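Local structure of conserved hypothetical protein (2FNA) at residues A[56-62]-A[138-144]. The protein is an archaeal AAA+ ATPase that binds ADP and magnesium and probably hydrolyses ATP, its cellular role being unknown. Numbering follows the deposited sequence.
With EDO (1,2-ethanediol), chain E.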
# COMPACT_ATOMS: atom_id res chain seq x y z
N LEU A 56 -11.96 18.15 1.18
CA LEU A 56 -12.28 18.19 -0.24
C LEU A 56 -13.04 16.92 -0.60
O LEU A 56 -12.77 15.87 -0.03
CB LEU A 56 -11.02 18.30 -1.11
CG LEU A 56 -10.28 19.65 -1.17
CD1 LEU A 56 -8.93 19.45 -1.86
CD2 LEU A 56 -11.09 20.70 -1.87
N PRO A 57 -13.94 17.01 -1.60
CA PRO A 57 -14.63 15.83 -2.08
C PRO A 57 -13.61 14.79 -2.54
O PRO A 57 -12.52 15.14 -3.01
CB PRO A 57 -15.44 16.32 -3.26
CG PRO A 57 -15.01 17.70 -3.53
CD PRO A 57 -14.28 18.22 -2.37
N TYR A 58 -13.94 13.53 -2.39
CA TYR A 58 -13.02 12.48 -2.76
C TYR A 58 -13.75 11.18 -3.05
O TYR A 58 -14.93 10.98 -2.67
CB TYR A 58 -11.99 12.28 -1.64
CG TYR A 58 -12.56 11.67 -0.37
CD1 TYR A 58 -13.11 12.49 0.63
CD2 TYR A 58 -12.57 10.30 -0.18
CE1 TYR A 58 -13.66 11.93 1.81
CE2 TYR A 58 -13.12 9.73 1.00
CZ TYR A 58 -13.65 10.56 1.98
OH TYR A 58 -14.17 9.99 3.11
N ILE A 59 -13.03 10.34 -3.80
CA ILE A 59 -13.38 8.97 -4.13
C ILE A 59 -12.24 8.13 -3.55
O ILE A 59 -11.09 8.39 -3.83
CB ILE A 59 -13.40 8.80 -5.68
CG1 ILE A 59 -14.66 9.44 -6.28
CG2 ILE A 59 -13.25 7.32 -6.09
CD1 ILE A 59 -15.95 8.77 -5.92
N TYR A 60 -12.56 7.15 -2.72
CA TYR A 60 -11.52 6.33 -2.10
C TYR A 60 -11.61 4.89 -2.56
O TYR A 60 -12.48 4.16 -2.11
CB TYR A 60 -11.66 6.38 -0.59
CG TYR A 60 -10.42 5.98 0.15
CD1 TYR A 60 -9.94 4.66 0.11
CD2 TYR A 60 -9.69 6.92 0.87
CE1 TYR A 60 -8.79 4.31 0.78
CE2 TYR A 60 -8.56 6.57 1.56
CZ TYR A 60 -8.11 5.27 1.50
OH TYR A 60 -6.98 4.91 2.19
N LEU A 61 -10.70 4.46 -3.44
CA LEU A 61 -10.66 3.06 -3.87
C LEU A 61 -9.67 2.25 -3.03
O LEU A 61 -8.45 2.40 -3.17
CB LEU A 61 -10.34 2.94 -5.35
CG LEU A 61 -11.33 3.58 -6.33
CD1 LEU A 61 -11.02 3.18 -7.78
CD2 LEU A 61 -12.76 3.17 -6.01
N ASP A 62 -10.22 1.41 -2.15
CA ASP A 62 -9.45 0.52 -1.29
C ASP A 62 -9.21 -0.82 -2.02
O ASP A 62 -10.06 -1.70 -2.06
CB ASP A 62 -10.19 0.35 0.02
CG ASP A 62 -9.40 -0.39 1.05
OD1 ASP A 62 -8.16 -0.42 0.94
OD2 ASP A 62 -10.02 -0.96 1.96
N ASN A 138 -10.92 21.13 -5.86
CA ASN A 138 -10.21 19.90 -6.24
C ASN A 138 -10.98 18.68 -5.75
O ASN A 138 -11.55 18.69 -4.66
CB ASN A 138 -8.79 19.85 -5.63
CG ASN A 138 -7.81 20.80 -6.30
OD1 ASN A 138 -8.07 21.32 -7.37
ND2 ASN A 138 -6.67 21.02 -5.66
N VAL A 139 -11.01 17.63 -6.57
CA VAL A 139 -11.60 16.35 -6.16
C VAL A 139 -10.44 15.37 -6.15
O VAL A 139 -9.66 15.33 -7.09
CB VAL A 139 -12.64 15.84 -7.16
CG1 VAL A 139 -13.19 14.50 -6.74
CG2 VAL A 139 -13.76 16.90 -7.36
N ILE A 140 -10.34 14.60 -5.07
CA ILE A 140 -9.24 13.71 -4.86
C ILE A 140 -9.70 12.32 -5.22
O ILE A 140 -10.78 11.87 -4.80
CB ILE A 140 -8.76 13.77 -3.41
CG1 ILE A 140 -8.37 15.22 -3.08
CG2 ILE A 140 -7.63 12.77 -3.17
CD1 ILE A 140 -8.07 15.46 -1.66
N ILE A 141 -8.88 11.65 -6.01
CA ILE A 141 -9.12 10.28 -6.39
C ILE A 141 -8.02 9.45 -5.76
O ILE A 141 -6.84 9.60 -6.11
CB ILE A 141 -9.09 10.04 -7.90
CG1 ILE A 141 -9.95 11.06 -8.65
CG2 ILE A 141 -9.54 8.61 -8.20
CD1 ILE A 141 -11.41 10.80 -8.65
N VAL A 142 -8.41 8.61 -4.81
CA VAL A 142 -7.49 7.78 -4.08
C VAL A 142 -7.54 6.39 -4.63
O VAL A 142 -8.61 5.76 -4.68
CB VAL A 142 -7.81 7.75 -2.57
CG1 VAL A 142 -6.84 6.91 -1.82
CG2 VAL A 142 -7.84 9.16 -2.00
N LEU A 143 -6.36 5.91 -5.01
CA LEU A 143 -6.15 4.54 -5.42
C LEU A 143 -5.19 3.97 -4.42
O LEU A 143 -3.98 4.06 -4.58
CB LEU A 143 -5.56 4.49 -6.82
CG LEU A 143 -6.35 5.21 -7.92
CD1 LEU A 143 -5.66 5.09 -9.24
CD2 LEU A 143 -7.75 4.68 -8.03
N ASP A 144 -5.75 3.40 -3.35
CA ASP A 144 -4.95 2.91 -2.26
C ASP A 144 -4.56 1.46 -2.57
O ASP A 144 -5.40 0.56 -2.61
CB ASP A 144 -5.72 3.04 -0.95
CG ASP A 144 -4.86 2.86 0.30
OD1 ASP A 144 -3.63 2.65 0.21
OD2 ASP A 144 -5.45 2.92 1.42
C1 EDO E . -16.49 11.09 0.29
O1 EDO E . -17.09 9.80 0.48
C2 EDO E . -17.28 11.91 -0.72
O2 EDO E . -16.60 13.16 -0.96
O HOH W 1 -5.77 -0.41 -0.01
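Tyr58 to Asp62 and Ile140 to Asp144 pair as parallel neighbours in the five-stranded sheet of a P-loop NTPase of the AAA+ class, strand 58-62 lying at one edge and strand 139-144 next to it, an example of how such a sheet brings an acidic residue at a strand's C-terminal end to the nucleotide and metal site. The ladder is regular: Pro57, Ile59 and Leu61 offer carbonyls to the amides of Ile140, Val142 and Asp144, while the amides of Ile59 and Leu61 return bonds to the carbonyls of Ile140 and Val142, the last being 2.8 Å from Leu61 N to Val142 O. Along its outer border, Tyr58 N donates to a hydroxyl of a bound ethanediol, whose C1 lies over one face of the Tyr58 ring.

Apolar contacts cover both faces. On one, Leu61 and Leu143 run side by side, CD1 of Leu61 3.6 Å from CD2 of Leu143; Leu61 also packs on Phe77 of helix 74-91, and Leu143 on Met175 of strand 171-177. On the other, where Tyr60 packs on Ile47 and Ile51 of helix 43-54, Val142 CG1 sits almost centrally over the Tyr60 ring, 3.8 Å from its centroid and 11° off the normal, a CH-pi contact. A chi1 of -160° sets the ring there, CG opposite the backbone N.

Polar groups gather at the C-terminal end, near the magnesium ion. Asp144, placed where the Walker B acidic residue of this family is expected, bonds Ser176 through OD1 and Ser44, of the probable Walker A loop, through OD2. A water links Asp62 OD1 to Asp144 O, and the Tyr60 hydroxyl donates over 2.6 Å to Asp144 OD2, the oxygen that Ser44 also meets, approaching from 41° out of the carboxylate plane.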